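PDB 4HAM: Lmo2241 protein from Listeria monocytogenes, which probably binds DNA through a GntR-type winged helix-turn-helix domain and regulates transcription, and probably dimerises through a four-helix bundle. Local coordinates for the interface of chains A and B. Sequence-based numbering; all coordinates share one arbitrary frame. Chains: chain A/B, Lmo2241 protein.

The interface of chains A and B. Residues chain A 21, 122-123, 125-126; chain B 99-100, 102-103.
This patch belongs to the two-fold interface of a GntR-family winged helix-turn-helix regulator. Helix 88-107 of chain B lies between helix 112-127 of chain A and the first helix, 15-29, of the chain A DNA-binding region. Helices 88-107 and 112-127 of the two chains probably make up the four-helix bundle, and helix 15-29 adds to the contact. The pairing is probably the dimer interface, with a twin patch where the chains are exchanged. B:Lys99 is the main side chain on one flank. Its CG is anti to the backbone N (chi1 -178°), and the rest of the chain is extended. It runs roughly perpendicular to the side chain of A:Tyr122. CB of B:Lys99 sits over one face of the A:Tyr122 ring, 3.9 Å from the centroid and displaced from the ring's centre, as a CH-pi contact. Further along, CD of B:Lys99 passes CD1 of A:Tyr122 at 3.9 Å. The ammonium tip then meets carboxylate oxygen OD2 of A:Asp125 in a salt bridge; the modelled separation is too short to be taken literally. A:Asp125 turns its CG anti to the backbone N (chi1 -180°), which brings the carboxylate to the lysine tip. The pairing would favour a charged lysine and an ionised carboxylate. A:Ile126 enters the middle of the patch by its CD1 tip. CD1 of A:Ile126 lies 3.6 Å from CA of B:Leu103, against the helix backbone. The same CD1 of A:Ile126 is 3.7 Å from CG2 of B:Ile102. CG2 of A:Ile126 touches CD1 of B:Leu103 at 3.8 Å. On the opposite flank, CD2 of B:Leu103 lies 3.6 Å from NE2 of A:Gln21, and the two side chains run antiparallel past one another. A:Gln21 and B:Glu100 are both bent at chi2 and meet at a slant. The amide NE2 of A:Gln21 donates to carboxylate OE1 of B:Glu100 at 2.6 Å. The bond is fairly straight, 163° at the hydrogen. OE1 lies in the amide plane and is approached nearly along its C-O axis. The amide and carboxylate planes are themselves twisted apart.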
loop_
_atom_site.group_PDB
_atom_site.type_symbol
_atom_site.label_atom_id
_atom_site.label_comp_id
_atom_site.label_asym_id
_atom_site.label_seq_id
_atom_site.Cartn_x
_atom_site.Cartn_y
_atom_site.Cartn_z
ATOM N N GLN A 21 5.946 -10.435 -6.073
ATOM C CA GLN A 21 4.506 -10.534 -5.814
ATOM C C GLN A 21 3.834 -11.625 -6.641
ATOM O O GLN A 21 2.885 -12.248 -6.181
ATOM C CB GLN A 21 3.799 -9.181 -6.003
ATOM C CG GLN A 21 4.233 -8.095 -4.994
ATOM C CD GLN A 21 3.782 -8.406 -3.570
ATOM O OE1 GLN A 21 4.514 -9.021 -2.791
ATOM N NE2 GLN A 21 2.564 -8.000 -3.236
ATOM N N TYR A 122 -10.551 -8.649 -5.584
ATOM C CA TYR A 122 -9.102 -8.870 -5.571
ATOM C C TYR A 122 -8.742 -10.170 -4.864
ATOM O O TYR A 122 -7.889 -10.938 -5.329
ATOM C CB TYR A 122 -8.385 -7.693 -4.910
ATOM C CG TYR A 122 -8.497 -6.420 -5.709
ATOM C CD1 TYR A 122 -8.748 -6.462 -7.075
ATOM C CD2 TYR A 122 -8.373 -5.182 -5.106
ATOM C CE1 TYR A 122 -8.858 -5.305 -7.819
ATOM C CE2 TYR A 122 -8.477 -4.010 -5.848
ATOM C CZ TYR A 122 -8.722 -4.078 -7.200
ATOM O OH TYR A 122 -8.834 -2.923 -7.951
ATOM N N SER A 123 -9.410 -10.417 -3.745
ATOM C CA SER A 123 -9.258 -11.675 -3.039
ATOM C C SER A 123 -9.537 -12.869 -3.960
ATOM O O SER A 123 -8.759 -13.826 -3.994
ATOM C CB SER A 123 -10.176 -11.724 -1.817
ATOM O OG SER A 123 -10.079 -12.982 -1.180
ATOM N N ASP A 125 -9.441 -12.931 -7.234
ATOM C CA ASP A 125 -8.466 -12.961 -8.318
ATOM C C ASP A 125 -7.138 -13.554 -7.830
ATOM O O ASP A 125 -6.440 -14.242 -8.570
ATOM C CB ASP A 125 -8.249 -11.558 -8.879
ATOM C CG ASP A 125 -7.251 -11.531 -10.019
ATOM O OD1 ASP A 125 -7.605 -11.935 -11.144
ATOM O OD2 ASP A 125 -6.109 -11.090 -9.790
ATOM N N ILE A 126 -6.806 -13.285 -6.576
ATOM C CA ILE A 126 -5.589 -13.812 -5.975
ATOM C C ILE A 126 -5.695 -15.316 -5.740
ATOM O O ILE A 126 -4.801 -16.073 -6.117
ATOM C CB ILE A 126 -5.277 -13.047 -4.673
ATOM C CG1 ILE A 126 -4.738 -11.666 -5.027
ATOM C CG2 ILE A 126 -4.288 -13.819 -3.791
ATOM C CD1 ILE A 126 -4.883 -10.633 -3.917
ATOM N N LYS B 99 -4.890 -4.027 -4.066
ATOM C CA LYS B 99 -4.727 -5.403 -4.515
ATOM C C LYS B 99 -3.465 -6.037 -3.925
ATOM O O LYS B 99 -3.517 -7.149 -3.383
ATOM C CB LYS B 99 -4.729 -5.504 -6.044
ATOM C CG LYS B 99 -4.616 -6.934 -6.505
ATOM C CD LYS B 99 -4.995 -7.112 -7.957
ATOM C CE LYS B 99 -5.068 -8.593 -8.270
ATOM N NZ LYS B 99 -5.310 -8.842 -9.719
ATOM N N GLU B 100 -2.353 -5.313 -4.014
ATOM C CA GLU B 100 -1.074 -5.805 -3.527
ATOM C C GLU B 100 -1.109 -6.044 -2.012
ATOM O O GLU B 100 -0.538 -7.016 -1.516
ATOM C CB GLU B 100 0.048 -4.843 -3.920
ATOM C CG GLU B 100 0.300 -4.764 -5.435
ATOM C CD GLU B 100 0.790 -6.085 -6.030
ATOM O OE1 GLU B 100 1.386 -6.901 -5.291
ATOM O OE2 GLU B 100 0.582 -6.317 -7.241
ATOM N N ILE B 102 -3.825 -6.702 -0.178
ATOM C CA ILE B 102 -4.628 -7.897 0.034
ATOM C C ILE B 102 -3.823 -9.172 -0.238
ATOM O O ILE B 102 -3.889 -10.126 0.541
ATOM C CB ILE B 102 -5.904 -7.850 -0.800
ATOM C CG1 ILE B 102 -6.856 -6.804 -0.200
ATOM C CG2 ILE B 102 -6.563 -9.237 -0.885
ATOM C CD1 ILE B 102 -8.066 -6.529 -1.043
ATOM N N LEU B 103 -3.055 -9.188 -1.324
ATOM C CA LEU B 103 -2.179 -10.328 -1.589
ATOM C C LEU B 103 -1.244 -10.572 -0.403
ATOM O O LEU B 103 -1.053 -11.717 0.025
ATOM C CB LEU B 103 -1.371 -10.113 -2.864
ATOM C CG LEU B 103 -0.235 -11.111 -3.118
ATOM C CD1 LEU B 103 -0.768 -12.538 -3.252
ATOM C CD2 LEU B 103 0.542 -10.709 -4.342
#